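Long-range contact in putative methyltransferase from antibiotic biosynthesis pathway (Anabaena variabilis ATCC 29413, PDB 3EGE), which probably transfers methyl groups from S-adenosylmethionine to a substrate not yet identified, perhaps in antibiotic biosynthesis: residues Ser13-Ala25 / Pro177-Ala189. Sequence-based numbering, arbitrary orientation.
Sequences SQTRVPDIRIVNA and PFLLPHDLSDLFA
Asp19 OD2 is gripped by two donors, one from each segment. Ser185 N donates to the anti lone pair of Asp19 OD2 at 2.9 Å along a nearly straight bond (171°), while Arg21 NH2 comes in on the syn side. The other carboxylate oxygen, OD1, takes the backbone N and NE of Arg21, the first of these being the capping bond of helix 20-30. With CG anti to the backbone N (chi1 -167°), the carboxylate lies where OD1 can cap the helix while OD2 reaches Ser185 N; four N-H donors, two to each oxygen, fix its rotation. The far end of the same guanidinium turns to Asp183: Arg21 NH1 meets Asp183 OD1 at 3.0 Å and Arg21 NH2 the same oxygen at 3.3 Å, both from one face of that carboxylate. Pro181 CG lies 3.5 Å above the centre of the Arg21 guanidinium. Farther along, Ser185 OG donates to Val17 O at 2.8 Å from well above the carbonyl plane. Arg16 and Asp186 form a single backbone bridge; Leu187 N bonds to Thr15 O (3.0 Å) beside it, and Arg16 NE adds a salt bridge to Asp186 OD1 at 2.9 Å; Asp186 OD2 is held by Tyr48 OH. On the apolar side, Ile22 CG1 packs on Phe178 CZ at 3.6 Å, and Ile22 CD1 meets the Phe188 ring at the edge. The whole is a capped helix start joined through a salt-bridge network to the chain leaving strand 172-181, on a Rossmann-like methyltransferase fold.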
loop_
_atom_site.group_PDB
_atom_site.type_symbol
_atom_site.label_atom_id
_atom_site.label_comp_id
_atom_site.label_asym_id
_atom_site.label_seq_id
_atom_site.Cartn_x
_atom_site.Cartn_y
_atom_site.Cartn_z
ATOM N N SER A 13 -7.350 -9.767 -4.314
ATOM C CA SER A 13 -8.316 -8.648 -4.572
ATOM C C SER A 13 -9.771 -9.143 -4.421
ATOM O O SER A 13 -10.630 -8.889 -5.279
ATOM C CB SER A 13 -8.026 -7.997 -5.956
ATOM O OG SER A 13 -8.556 -6.666 -6.096
ATOM N N GLN A 14 -10.002 -9.906 -3.346
ATOM C CA GLN A 14 -11.331 -10.393 -2.909
ATOM C C GLN A 14 -11.679 -9.569 -1.659
ATOM O O GLN A 14 -12.811 -9.093 -1.526
ATOM C CB GLN A 14 -11.283 -11.886 -2.571
ATOM C CG GLN A 14 -12.604 -12.486 -2.085
ATOM C CD GLN A 14 -12.407 -13.822 -1.378
ATOM O OE1 GLN A 14 -12.264 -14.869 -2.023
ATOM N NE2 GLN A 14 -12.429 -13.792 -0.038
ATOM N N THR A 15 -10.722 -9.492 -0.720
ATOM C CA THR A 15 -10.784 -8.615 0.453
ATOM C C THR A 15 -9.955 -7.317 0.238
ATOM O O THR A 15 -10.093 -6.382 1.014
ATOM C CB THR A 15 -10.334 -9.345 1.749
ATOM O OG1 THR A 15 -8.965 -9.745 1.643
ATOM C CG2 THR A 15 -11.212 -10.567 2.025
ATOM N N ARG A 16 -9.108 -7.269 -0.800
ATOM C CA ARG A 16 -8.281 -6.088 -1.154
ATOM C C ARG A 16 -8.943 -5.322 -2.298
ATOM O O ARG A 16 -8.365 -5.088 -3.358
ATOM C CB ARG A 16 -6.864 -6.534 -1.532
ATOM C CG ARG A 16 -6.142 -7.347 -0.465
ATOM C CD ARG A 16 -5.876 -6.533 0.780
ATOM N NE ARG A 16 -4.960 -5.424 0.531
ATOM C CZ ARG A 16 -3.634 -5.534 0.411
ATOM N NH1 ARG A 16 -3.013 -6.690 0.545
ATOM N NH2 ARG A 16 -2.904 -4.452 0.185
ATOM N N VAL A 17 -10.175 -4.909 -2.042
ATOM C CA VAL A 17 -11.008 -4.210 -3.018
ATOM C C VAL A 17 -10.551 -2.738 -2.933
ATOM O O VAL A 17 -10.617 -2.146 -1.846
ATOM C CB VAL A 17 -12.508 -4.388 -2.642
ATOM C CG1 VAL A 17 -13.417 -3.671 -3.641
ATOM C CG2 VAL A 17 -12.861 -5.933 -2.479
ATOM N N PRO A 18 -10.039 -2.153 -4.044
ATOM C CA PRO A 18 -9.511 -0.769 -3.953
ATOM C C PRO A 18 -10.548 0.216 -3.420
ATOM O O PRO A 18 -11.708 0.151 -3.813
ATOM C CB PRO A 18 -9.091 -0.436 -5.402
ATOM C CG PRO A 18 -8.914 -1.740 -6.073
ATOM C CD PRO A 18 -9.907 -2.687 -5.418
ATOM N N ASP A 19 -10.132 1.069 -2.487
ATOM C CA ASP A 19 -11.025 2.014 -1.837
ATOM C C ASP A 19 -10.961 3.334 -2.576
ATOM O O ASP A 19 -9.862 3.811 -2.878
ATOM C CB ASP A 19 -10.644 2.173 -0.370
ATOM C CG ASP A 19 -11.713 2.883 0.417
ATOM O OD1 ASP A 19 -11.818 4.116 0.291
ATOM O OD2 ASP A 19 -12.440 2.184 1.155
ATOM N N ILE A 20 -12.142 3.919 -2.834
ATOM C CA ILE A 20 -12.288 5.161 -3.617
ATOM C C ILE A 20 -11.579 6.374 -2.987
ATOM O O ILE A 20 -11.198 7.307 -3.697
ATOM C CB ILE A 20 -13.794 5.499 -3.896
ATOM C CG1 ILE A 20 -13.937 6.470 -5.092
ATOM C CG2 ILE A 20 -14.504 6.024 -2.623
ATOM C CD1 ILE A 20 -15.426 6.875 -5.423
ATOM N N ARG A 21 -11.425 6.363 -1.662
ATOM C CA ARG A 21 -10.703 7.429 -0.950
ATOM C C ARG A 21 -9.205 7.383 -1.212
ATOM O O ARG A 21 -8.561 8.428 -1.302
ATOM C CB ARG A 21 -11.016 7.394 0.534
ATOM C CG ARG A 21 -12.434 7.828 0.779
ATOM C CD ARG A 21 -12.915 7.445 2.108
ATOM N NE ARG A 21 -13.023 5.990 2.268
ATOM C CZ ARG A 21 -13.579 5.397 3.321
ATOM N NH1 ARG A 21 -14.166 6.114 4.273
ATOM N NH2 ARG A 21 -13.609 4.080 3.392
ATOM N N ILE A 22 -8.666 6.171 -1.348
ATOM C CA ILE A 22 -7.268 5.999 -1.721
ATOM C C ILE A 22 -7.102 6.437 -3.194
ATOM O O ILE A 22 -6.190 7.209 -3.494
ATOM C CB ILE A 22 -6.764 4.577 -1.464
ATOM C CG1 ILE A 22 -6.861 4.270 0.044
ATOM C CG2 ILE A 22 -5.318 4.443 -1.950
ATOM C CD1 ILE A 22 -6.335 2.910 0.453
ATOM N N VAL A 23 -8.016 6.009 -4.076
ATOM C CA VAL A 23 -7.969 6.387 -5.508
ATOM C C VAL A 23 -8.053 7.907 -5.681
ATOM O O VAL A 23 -7.261 8.466 -6.428
ATOM C CB VAL A 23 -9.103 5.709 -6.350
ATOM C CG1 VAL A 23 -9.073 6.195 -7.793
ATOM C CG2 VAL A 23 -9.008 4.183 -6.260
ATOM N N ASN A 24 -9.009 8.550 -5.002
ATOM C CA ASN A 24 -9.157 10.022 -5.028
ATOM C C ASN A 24 -7.881 10.743 -4.533
ATOM O O ASN A 24 -7.478 11.753 -5.113
ATOM C CB ASN A 24 -10.376 10.497 -4.202
ATOM C CG ASN A 24 -11.735 10.066 -4.796
ATOM O OD1 ASN A 24 -11.845 9.699 -5.954
ATOM N ND2 ASN A 24 -12.767 10.102 -3.969
ATOM N N ALA A 25 -7.261 10.193 -3.485
ATOM C CA ALA A 25 -5.985 10.692 -2.936
ATOM C C ALA A 25 -4.869 10.621 -3.990
ATOM O O ALA A 25 -4.170 11.609 -4.214
ATOM C CB ALA A 25 -5.582 9.887 -1.670
ATOM N N PRO A 177 0.256 12.505 5.888
ATOM C CA PRO A 177 -0.364 11.291 6.385
ATOM C C PRO A 177 -1.619 10.899 5.613
ATOM O O PRO A 177 -2.357 11.758 5.171
ATOM C CB PRO A 177 -0.744 11.643 7.838
ATOM C CG PRO A 177 -0.105 12.935 8.122
ATOM C CD PRO A 177 0.032 13.621 6.818
ATOM N N PHE A 178 -1.803 9.600 5.410
ATOM C CA PHE A 178 -3.083 9.073 4.973
ATOM C C PHE A 178 -3.614 8.388 6.249
ATOM O O PHE A 178 -3.198 7.262 6.598
ATOM C CB PHE A 178 -3.012 8.109 3.785
ATOM C CG PHE A 178 -4.348 7.481 3.477
ATOM C CD1 PHE A 178 -5.372 8.249 2.904
ATOM C CD2 PHE A 178 -4.613 6.142 3.825
ATOM C CE1 PHE A 178 -6.650 7.693 2.646
ATOM C CE2 PHE A 178 -5.890 5.569 3.576
ATOM C CZ PHE A 178 -6.914 6.352 3.001
ATOM N N LEU A 179 -4.499 9.092 6.948
ATOM C CA LEU A 179 -5.156 8.571 8.158
ATOM C C LEU A 179 -6.161 7.568 7.629
ATOM O O LEU A 179 -6.804 7.821 6.600
ATOM C CB LEU A 179 -5.855 9.683 8.941
ATOM C CG LEU A 179 -4.948 10.853 9.385
ATOM C CD1 LEU A 179 -5.755 12.012 10.016
ATOM C CD2 LEU A 179 -3.858 10.362 10.321
ATOM N N LEU A 180 -6.267 6.426 8.293
ATOM C CA LEU A 180 -7.146 5.355 7.836
ATOM C C LEU A 180 -8.586 5.528 8.321
ATOM O O LEU A 180 -8.802 5.598 9.533
ATOM C CB LEU A 180 -6.649 4.001 8.332
ATOM C CG LEU A 180 -5.249 3.515 7.946
ATOM C CD1 LEU A 180 -5.068 2.049 8.475
ATOM C CD2 LEU A 180 -5.001 3.620 6.443
ATOM N N PRO A 181 -9.574 5.593 7.392
ATOM C CA PRO A 181 -10.974 5.567 7.842
ATOM C C PRO A 181 -11.289 4.215 8.473
ATOM O O PRO A 181 -10.571 3.252 8.250
ATOM C CB PRO A 181 -11.776 5.735 6.555
ATOM C CG PRO A 181 -10.789 6.199 5.506
ATOM C CD PRO A 181 -9.465 5.735 5.925
ATOM N N HIS A 182 -12.358 4.155 9.252
ATOM C CA HIS A 182 -12.755 2.920 9.930
ATOM C C HIS A 182 -13.408 1.884 9.013
ATOM O O HIS A 182 -13.477 0.728 9.404
ATOM C CB HIS A 182 -13.714 3.229 11.083
ATOM C CG HIS A 182 -15.079 3.661 10.634
ATOM N ND1 HIS A 182 -16.137 2.784 10.534
ATOM C CD2 HIS A 182 -15.539 4.862 10.211
ATOM C CE1 HIS A 182 -17.198 3.435 10.093
ATOM N NE2 HIS A 182 -16.858 4.694 9.882
ATOM N N ASP A 183 -13.861 2.290 7.811
ATOM C CA ASP A 183 -14.609 1.425 6.868
ATOM C C ASP A 183 -13.961 1.242 5.486
ATOM O O ASP A 183 -14.656 1.170 4.458
ATOM C CB ASP A 183 -16.073 1.902 6.761
ATOM C CG ASP A 183 -16.204 3.366 6.388
ATOM O OD1 ASP A 183 -15.157 4.029 6.266
ATOM O OD2 ASP A 183 -17.355 3.867 6.256
ATOM N N LEU A 184 -12.629 1.125 5.468
ATOM C CA LEU A 184 -11.889 0.867 4.219
ATOM C C LEU A 184 -12.272 -0.494 3.612
ATOM O O LEU A 184 -12.363 -1.504 4.319
ATOM C CB LEU A 184 -10.366 0.880 4.419
ATOM C CG LEU A 184 -9.642 2.199 4.600
ATOM C CD1 LEU A 184 -8.210 1.930 5.060
ATOM C CD2 LEU A 184 -9.651 3.023 3.293
ATOM N N SER A 185 -12.501 -0.484 2.302
ATOM C CA SER A 185 -12.819 -1.693 1.526
ATOM C C SER A 185 -11.565 -2.558 1.295
ATOM O O SER A 185 -11.658 -3.763 1.110
ATOM C CB SER A 185 -13.430 -1.294 0.172
ATOM O OG SER A 185 -12.500 -0.556 -0.605
ATOM N N ASP A 186 -10.407 -1.902 1.306
ATOM C CA ASP A 186 -9.111 -2.500 1.043
ATOM C C ASP A 186 -8.553 -3.004 2.373
ATOM O O ASP A 186 -8.013 -2.228 3.173
ATOM C CB ASP A 186 -8.218 -1.425 0.392
ATOM C CG ASP A 186 -6.952 -1.978 -0.228
ATOM O OD1 ASP A 186 -6.654 -3.181 -0.169
ATOM O OD2 ASP A 186 -6.232 -1.152 -0.794
ATOM N N LEU A 187 -8.663 -4.318 2.591
ATOM C CA LEU A 187 -8.294 -4.934 3.856
ATOM C C LEU A 187 -6.837 -5.336 3.917
ATOM O O LEU A 187 -6.497 -6.514 4.013
ATOM C CB LEU A 187 -9.238 -6.105 4.210
ATOM C CG LEU A 187 -10.753 -5.780 4.294
ATOM C CD1 LEU A 187 -11.574 -7.040 4.737
ATOM C CD2 LEU A 187 -11.031 -4.583 5.216
ATOM N N PHE A 188 -5.983 -4.313 3.860
ATOM C CA PHE A 188 -4.563 -4.468 4.124
ATOM C C PHE A 188 -4.378 -4.571 5.667
ATOM O O PHE A 188 -5.327 -4.374 6.441
ATOM C CB PHE A 188 -3.682 -3.403 3.457
ATOM C CG PHE A 188 -4.101 -1.993 3.683
ATOM C CD1 PHE A 188 -3.730 -1.316 4.839
ATOM C CD2 PHE A 188 -4.826 -1.305 2.696
ATOM C CE1 PHE A 188 -4.104 0.049 5.037
ATOM C CE2 PHE A 188 -5.201 0.048 2.875
ATOM C CZ PHE A 188 -4.836 0.720 4.048
ATOM N N ALA A 189 -3.162 -4.913 6.075
ATOM C CA ALA A 189 -2.808 -5.273 7.462
ATOM C C ALA A 189 -3.582 -4.571 8.614
ATOM O O ALA A 189 -4.315 -5.256 9.351
ATOM C CB ALA A 189 -1.282 -5.181 7.645
HETATM O O HOH W 1 -7.473 -8.823 3.385
HETATM O O HOH W 2 -3.962 -2.188 -1.419
#